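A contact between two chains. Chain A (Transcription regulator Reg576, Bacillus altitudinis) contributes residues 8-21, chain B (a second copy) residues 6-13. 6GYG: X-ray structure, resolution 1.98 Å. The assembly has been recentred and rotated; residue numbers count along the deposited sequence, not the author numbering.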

ATOM      1  N   LYS A   8       6.395  -2.140  15.234  1.00 48.90           N
ATOM      2  CA  LYS A   8       6.761  -3.413  14.555  1.00 52.70           C
ATOM      3  C   LYS A   8       6.889  -3.240  13.019  1.00 55.49           C
ATOM      4  O   LYS A   8       6.272  -2.333  12.343  1.00 53.17           O
ATOM      5  CB  LYS A   8       5.689  -4.458  14.858  1.00 53.69           C
ATOM      6  CG  LYS A   8       5.380  -4.642  16.330  1.00 54.07           C
ATOM      7  CD  LYS A   8       4.133  -5.456  16.522  1.00 59.88           C
ATOM      8  CE  LYS A   8       4.196  -6.718  15.707  1.00 62.32           C
ATOM      9  NZ  LYS A   8       3.579  -7.846  16.429  1.00 66.28           N
ATOM     10  N   ASN A   9       7.684  -4.122  12.409  1.00 52.74           N
ATOM     11  CA  ASN A   9       7.835  -4.039  10.990  1.00 53.88           C
ATOM     12  C   ASN A   9       6.533  -4.643  10.432  1.00 57.15           C
ATOM     13  O   ASN A   9       5.733  -5.233  11.187  1.00 51.11           O
ATOM     14  CB  ASN A   9       9.197  -4.570  10.527  1.00 53.97           C
ATOM     15  CG  ASN A   9       9.400  -6.030  10.858  1.00 66.46           C
ATOM     16  OD1 ASN A   9       8.413  -6.761  11.040  1.00 65.68           O
ATOM     17  ND2 ASN A   9      10.658  -6.439  11.005  1.00 59.38           N
ATOM     18  N   ILE A  10       6.279  -4.429   9.141  1.00 51.84           N
ATOM     19  CA  ILE A  10       5.166  -5.059   8.441  1.00 47.35           C
ATOM     20  C   ILE A  10       5.779  -6.121   7.524  1.00 42.11           C
ATOM     21  O   ILE A  10       6.647  -5.836   6.694  1.00 37.56           O
ATOM     22  CB  ILE A  10       4.364  -3.982   7.683  1.00 53.12           C
ATOM     23  CG1 ILE A  10       3.624  -3.067   8.655  1.00 60.61           C
ATOM     24  CG2 ILE A  10       3.398  -4.564   6.669  1.00 55.13           C
ATOM     25  CD1 ILE A  10       4.374  -1.804   8.959  1.00 72.94           C
ATOM     26  N   LYS A  11       5.293  -7.344   7.655  1.00 42.92           N
ATOM     27  CA  LYS A  11       5.834  -8.486   6.958  1.00 45.00           C
ATOM     28  C   LYS A  11       5.043  -8.630   5.662  1.00 40.48           C
ATOM     29  O   LYS A  11       3.891  -8.332   5.631  1.00 43.12           O
ATOM     30  CB  LYS A  11       5.794  -9.683   7.916  1.00 51.64           C
ATOM     31  CG  LYS A  11       6.919  -9.634   8.958  1.00 58.39           C
ATOM     32  CD  LYS A  11       6.563 -10.219  10.297  1.00 66.81           C
ATOM     33  CE  LYS A  11       7.670 -10.064  11.316  1.00 71.16           C
ATOM     34  NZ  LYS A  11       8.847 -10.895  10.959  1.00 75.73           N
ATOM     35  N   LEU A  12       5.745  -8.928   4.587  1.00 38.63           N
ATOM     36  CA  LEU A  12       5.175  -9.059   3.282  1.00 41.97           C
ATOM     37  C   LEU A  12       5.692 -10.374   2.697  1.00 45.36           C
ATOM     38  O   LEU A  12       6.739 -10.814   3.075  1.00 46.78           O
ATOM     39  CB  LEU A  12       5.633  -7.906   2.399  1.00 39.60           C
ATOM     40  CG  LEU A  12       5.232  -6.491   2.804  1.00 38.71           C
ATOM     41  CD1 LEU A  12       5.695  -5.528   1.723  1.00 41.57           C
ATOM     42  CD2 LEU A  12       3.733  -6.372   2.969  1.00 42.66           C
ATOM     43  N   THR A  13       4.950 -10.929   1.748  1.00 44.96           N
ATOM     44  CA  THR A  13       5.402 -12.014   0.969  1.00 45.60           C
ATOM     45  C   THR A  13       6.282 -11.409  -0.098  1.00 49.44           C
ATOM     46  O   THR A  13       6.202 -10.214  -0.386  1.00 53.32           O
ATOM     47  CB  THR A  13       4.236 -12.828   0.380  1.00 45.16           C
ATOM     48  OG1 THR A  13       3.628 -12.047  -0.637  1.00 41.13           O
ATOM     49  CG2 THR A  13       3.189 -13.264   1.398  1.00 45.86           C
ATOM     50  N   GLU A  14       7.109 -12.257  -0.689  1.00 54.08           N
ATOM     51  CA  GLU A  14       8.059 -11.832  -1.693  1.00 55.54           C
ATOM     52  C   GLU A  14       7.374 -11.250  -2.928  1.00 50.46           C
ATOM     53  O   GLU A  14       7.809 -10.174  -3.369  1.00 48.56           O
ATOM     54  CB  GLU A  14       8.981 -12.982  -2.094  1.00 64.71           C
ATOM     55  CG  GLU A  14      10.265 -12.475  -2.711  1.00 72.41           C
ATOM     56  CD  GLU A  14      11.193 -13.587  -3.169  1.00 83.89           C
ATOM     57  OE1 GLU A  14      10.683 -14.582  -3.784  1.00 91.55           O
ATOM     58  OE2 GLU A  14      12.409 -13.463  -2.900  1.00 85.90           O
ATOM     59  N   PRO A  15       6.331 -11.895  -3.535  1.00 45.15           N
ATOM     60  CA  PRO A  15       5.613 -11.283  -4.647  1.00 42.52           C
ATOM     61  C   PRO A  15       5.062  -9.894  -4.253  1.00 42.18           C
ATOM     62  O   PRO A  15       5.094  -9.027  -5.035  1.00 45.16           O
ATOM     63  CB  PRO A  15       4.439 -12.210  -5.000  1.00 42.06           C
ATOM     64  CG  PRO A  15       4.543 -13.382  -4.066  1.00 43.55           C
ATOM     65  CD  PRO A  15       5.725 -13.178  -3.134  1.00 46.45           C
ATOM     66  N   ILE A  16       4.611  -9.681  -3.009  1.00 40.40           N
ATOM     67  CA  ILE A  16       4.017  -8.376  -2.664  1.00 39.51           C
ATOM     68  C   ILE A  16       5.143  -7.356  -2.498  1.00 39.57           C
ATOM     69  O   ILE A  16       5.015  -6.192  -2.935  1.00 36.17           O
ATOM     70  CB  ILE A  16       3.096  -8.440  -1.438  1.00 37.48           C
ATOM     71  CG1 ILE A  16       1.950  -9.425  -1.670  1.00 41.54           C
ATOM     72  CG2 ILE A  16       2.549  -7.068  -1.096  1.00 40.65           C
ATOM     73  CD1 ILE A  16       1.167  -9.726  -0.447  1.00 44.38           C
ATOM     74  N   PHE A  17       6.239  -7.780  -1.860  1.00 41.18           N
ATOM     75  CA  PHE A  17       7.410  -6.900  -1.729  1.00 40.50           C
ATOM     76  C   PHE A  17       7.920  -6.493  -3.106  1.00 43.47           C
ATOM     77  O   PHE A  17       8.245  -5.287  -3.339  1.00 40.35           O
ATOM     78  CB  PHE A  17       8.526  -7.581  -0.929  1.00 46.35           C
ATOM     79  CG  PHE A  17       9.688  -6.674  -0.603  1.00 47.52           C
ATOM     80  CD1 PHE A  17       9.543  -5.617   0.277  1.00 48.31           C
ATOM     81  CD2 PHE A  17      10.911  -6.831  -1.228  1.00 53.32           C
ATOM     82  CE1 PHE A  17      10.616  -4.785   0.580  1.00 54.65           C
ATOM     83  CE2 PHE A  17      11.980  -5.988  -0.937  1.00 55.99           C
ATOM     84  CZ  PHE A  17      11.833  -4.953  -0.041  1.00 52.62           C
ATOM     85  N   ASN A  18       8.027  -7.481  -4.016  1.00 41.42           N
ATOM     86  CA  ASN A  18       8.453  -7.192  -5.402  1.00 44.37           C
ATOM     87  C   ASN A  18       7.536  -6.111  -6.036  1.00 41.72           C
ATOM     88  O   ASN A  18       8.010  -5.183  -6.708  1.00 41.52           O
ATOM     89  CB  ASN A  18       8.505  -8.444  -6.283  1.00 43.84           C
ATOM     90  CG  ASN A  18       9.651  -9.372  -5.921  1.00 52.04           C
ATOM     91  OD1 ASN A  18      10.454  -9.064  -5.054  1.00 55.44           O
ATOM     92  ND2 ASN A  18       9.717 -10.539  -6.542  1.00 54.89           N
ATOM     93  N   LYS A  19       6.226  -6.212  -5.837  1.00 43.03           N
ATOM     94  CA  LYS A  19       5.300  -5.246  -6.518  1.00 46.80           C
ATOM     95  C   LYS A  19       5.476  -3.828  -5.932  1.00 45.53           C
ATOM     96  O   LYS A  19       5.390  -2.842  -6.668  1.00 42.67           O
ATOM     97  CB  LYS A  19       3.843  -5.657  -6.365  1.00 49.34           C
ATOM     98  CG  LYS A  19       3.368  -6.866  -7.142  1.00 54.23           C
ATOM     99  CD  LYS A  19       1.835  -6.910  -7.159  1.00 55.72           C
ATOM    100  CE  LYS A  19       1.274  -8.276  -7.490  1.00 59.23           C
ATOM    101  NZ  LYS A  19      -0.138  -8.425  -7.059  1.00 59.23           N
ATOM    102  N   LEU A  20       5.788  -3.743  -4.630  1.00 43.99           N
ATOM    103  CA  LEU A  20       6.088  -2.463  -3.935  1.00 45.48           C
ATOM    104  C   LEU A  20       7.407  -1.860  -4.427  1.00 49.66           C
ATOM    105  O   LEU A  20       7.501  -0.622  -4.652  1.00 43.32           O
ATOM    106  CB  LEU A  20       6.173  -2.676  -2.426  1.00 49.07           C
ATOM    107  CG  LEU A  20       6.657  -1.457  -1.631  1.00 50.98           C
ATOM    108  CD1 LEU A  20       5.662  -0.334  -1.774  1.00 53.11           C
ATOM    109  CD2 LEU A  20       6.859  -1.793  -0.159  1.00 53.98           C
ATOM    110  N   LYS A  21       8.425  -2.712  -4.572  1.00 52.02           N
ATOM    111  CA  LYS A  21       9.727  -2.288  -5.107  1.00 53.38           C
ATOM    112  C   LYS A  21       9.573  -1.845  -6.566  1.00 49.00           C
ATOM    113  O   LYS A  21      10.125  -0.882  -6.973  1.00 45.01           O
ATOM    114  CB  LYS A  21      10.734  -3.429  -5.003  1.00 57.88           C
ATOM    115  CG  LYS A  21      12.115  -2.970  -4.594  1.00 73.86           C
ATOM    116  CD  LYS A  21      13.139  -4.071  -4.333  1.00 79.57           C
ATOM    117  CE  LYS A  21      14.521  -3.649  -4.814  1.00 83.80           C
ATOM    118  NZ  LYS A  21      15.560  -4.631  -4.431  1.00 86.64           N
TER
ATOM    119  N   PHE B   6       8.156 -14.592   7.354  1.00 72.94           N
ATOM    120  CA  PHE B   6       8.216 -13.751   6.102  1.00 69.58           C
ATOM    121  C   PHE B   6       9.552 -13.002   6.082  1.00 72.59           C
ATOM    122  O   PHE B   6       9.853 -12.170   6.965  1.00 73.60           O
ATOM    123  CB  PHE B   6       7.023 -12.797   6.023  1.00 67.15           C
ATOM    124  CG  PHE B   6       5.675 -13.456   6.110  1.00 70.87           C
ATOM    125  CD1 PHE B   6       5.009 -13.568   7.326  1.00 79.33           C
ATOM    126  CD2 PHE B   6       5.067 -13.972   4.974  1.00 77.12           C
ATOM    127  CE1 PHE B   6       3.764 -14.187   7.397  1.00 87.95           C
ATOM    128  CE2 PHE B   6       3.822 -14.585   5.047  1.00 82.81           C
ATOM    129  CZ  PHE B   6       3.174 -14.698   6.258  1.00 85.34           C
ATOM    130  N   ARG B   7      10.354 -13.302   5.061  1.00 75.35           N
ATOM    131  CA  ARG B   7      11.723 -12.806   4.950  1.00 77.56           C
ATOM    132  C   ARG B   7      11.695 -11.287   4.790  1.00 67.09           C
ATOM    133  O   ARG B   7      12.541 -10.553   5.329  1.00 66.50           O
ATOM    134  CB  ARG B   7      12.430 -13.439   3.747  1.00 82.65           C
ATOM    135  CG  ARG B   7      13.945 -13.308   3.796  1.00 92.88           C
ATOM    136  CD  ARG B   7      14.624 -14.237   2.803  1.00101.60           C
ATOM    137  NE  ARG B   7      14.678 -13.662   1.463  1.00104.42           N
ATOM    138  CZ  ARG B   7      15.405 -14.155   0.462  1.00114.79           C
ATOM    139  NH1 ARG B   7      15.558 -13.443  -0.644  1.00113.70           N
ATOM    140  NH2 ARG B   7      15.971 -15.348   0.571  1.00119.45           N
ATOM    141  N   LYS B   8      10.709 -10.832   4.025  1.00 61.70           N
ATOM    142  CA  LYS B   8      10.639  -9.457   3.597  1.00 58.11           C
ATOM    143  C   LYS B   8       9.801  -8.683   4.603  1.00 52.31           C
ATOM    144  O   LYS B   8       8.803  -9.195   5.149  1.00 51.09           O
ATOM    145  CB  LYS B   8      10.108  -9.413   2.170  1.00 59.66           C
ATOM    146  CG  LYS B   8      10.862 -10.328   1.213  1.00 62.56           C
ATOM    147  CD  LYS B   8      12.174  -9.726   0.773  1.00 65.93           C
ATOM    148  CE  LYS B   8      12.817 -10.511  -0.354  1.00 67.97           C
ATOM    149  NZ  LYS B   8      14.278 -10.318  -0.339  1.00 69.47           N
ATOM    150  N   ASN B   9      10.216  -7.445   4.859  1.00 46.25           N
ATOM    151  CA  ASN B   9       9.401  -6.596   5.664  1.00 48.43           C
ATOM    152  C   ASN B   9       9.718  -5.122   5.364  1.00 45.07           C
ATOM    153  O   ASN B   9      10.664  -4.792   4.675  1.00 45.02           O
ATOM    154  CB  ASN B   9       9.500  -7.025   7.129  1.00 49.94           C
ATOM    155  CG  ASN B   9      10.823  -6.657   7.753  1.00 55.38           C
ATOM    156  OD1 ASN B   9      11.201  -5.478   7.748  1.00 54.29           O
ATOM    157  ND2 ASN B   9      11.529  -7.659   8.264  1.00 54.76           N
ATOM    158  N   ILE B  10       8.850  -4.232   5.837  1.00 42.93           N
ATOM    159  CA  ILE B  10       9.014  -2.825   5.648  1.00 43.38           C
ATOM    160  C   ILE B  10       8.699  -2.139   6.983  1.00 42.45           C
ATOM    161  O   ILE B  10       8.071  -2.715   7.854  1.00 38.53           O
ATOM    162  CB  ILE B  10       8.128  -2.323   4.474  1.00 48.77           C
ATOM    163  CG1 ILE B  10       6.637  -2.401   4.786  1.00 49.02           C
ATOM    164  CG2 ILE B  10       8.433  -3.050   3.155  1.00 49.62           C
ATOM    165  CD1 ILE B  10       5.767  -1.664   3.754  1.00 52.05           C
ATOM    166  N   LYS B  11       9.200  -0.923   7.147  1.00 47.37           N
ATOM    167  CA  LYS B  11       8.901  -0.105   8.280  1.00 52.07           C
ATOM    168  C   LYS B  11       8.068   1.075   7.800  1.00 50.74           C
ATOM    169  O   LYS B  11       8.203   1.547   6.696  1.00 51.93           O
ATOM    170  CB  LYS B  11      10.104   0.569   8.932  1.00 58.97           C
ATOM    171  CG  LYS B  11      11.355  -0.260   9.146  1.00 70.45           C
ATOM    172  CD  LYS B  11      12.605   0.626   9.254  1.00 75.82           C
ATOM    173  CE  LYS B  11      12.772   1.561   8.068  1.00 79.52           C
ATOM    174  NZ  LYS B  11      14.195   1.733   7.696  1.00 88.14           N
ATOM    175  N   LEU B  12       7.238   1.565   8.699  1.00 50.79           N
ATOM    176  CA  LEU B  12       6.406   2.683   8.422  1.00 52.11           C
ATOM    177  C   LEU B  12       6.531   3.673   9.584  1.00 46.90           C
ATOM    178  O   LEU B  12       6.794   3.284  10.712  1.00 46.86           O
ATOM    179  CB  LEU B  12       4.968   2.179   8.275  1.00 52.95           C
ATOM    180  CG  LEU B  12       4.669   1.406   6.992  1.00 54.29           C
ATOM    181  CD1 LEU B  12       3.256   0.811   7.045  1.00 58.54           C
ATOM    182  CD2 LEU B  12       4.817   2.322   5.796  1.00 55.05           C
ATOM    183  N   THR B  13       6.362   4.942   9.271  1.00 43.90           N
ATOM    184  CA  THR B  13       6.198   5.962  10.265  1.00 48.16           C
ATOM    185  C   THR B  13       4.855   5.778  10.961  1.00 47.59           C
ATOM    186  O   THR B  13       3.951   5.124  10.425  1.00 48.61           O
ATOM    187  CB  THR B  13       6.238   7.331   9.598  1.00 52.16           C
ATOM    188  OG1 THR B  13       5.149   7.374   8.668  1.00 48.76           O
ATOM    189  CG2 THR B  13       7.564   7.594   8.905  1.00 53.24           C
TER
HETATM  190  O   HOH W   1       6.984  -0.177  11.379  1.00 57.88           O

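Two asparagine amides from the two copies come close without pairing: ND2 of A:Asn9 lies 3.1 Å from ND2 of B:Asn9, yet as modelled the pair is not a hydrogen bond, since both nitrogens are donors. The alternative acceptor does no better, because OD1 of B:Asn9 is 3.4 Å from ND2 of A:Asn9 at a poor angle. Beside this close approach the backbones pair. The strands around A:Ile10 and B:Ile10 run antiparallel, at 143° between strand axes, and A:Ile10 faces B:Ile10 as a hydrogen-bonded pair. N of A:Ile10 donates to O of B:Ile10 (2.8 Å, nearly linear at 174°), and N of B:Ile10 returns a bond to O of A:Ile10 (2.9 Å, 153°). The neighbouring pair, A:Lys11 with B:Asn9, is of the non-hydrogen-bonded kind; here the chains draw close enough for CA of B:Asn9 to sit 3.0 Å from O of A:Ile10, a CA-H...O contact. One step on, N of A:Leu12 donates to O of B:Lys8 (3.1 Å, 172°). Beyond the other end of the ladder a water bridges the chains, donating to O of A:Lys8 (2.5 Å) and accepting from N of B:Leu12 (3.2 Å).

Alternation along the strands separates the side chains. A:Lys11 and B:Asn9 share one face, while A:Ile10, A:Leu12, B:Lys8 and B:Ile10 point to the other, where the helix of chain A supplies further apolar partners. CG2 of B:Ile10 lies among CD1 of A:Leu12 (4.0 Å), CE1 of A:Phe17 (3.8 Å) and CD2 of A:Leu20 (3.9 Å), meeting the A:Phe17 ring at its edge. CD1 of A:Ile10 reaches CD1 of B:Leu12 at 3.4 Å, a tight apolar contact. The aliphatic part of B:Lys8 also packs here, its CD 3.7 Å from CD2 of A:Phe17.

Charge adds a looser link. OE2 of A:Glu14 and NH1 of B:Arg7 form a long salt bridge (3.9 Å); the oxygen stands well out of the guanidinium plane and no N-H points at it, so only the charges attract, and B:Arg7 is poorly ordered. B:Phe6 lies against the end of the A strand and the turn into the helix, with its CB 3.8 Å from CB of A:Lys11 and its CE2 3.9 Å from CG2 of A:Thr13. That threonine caps the helix through a weak bond from N of A:Ile16 to its OG1 (3.5 Å).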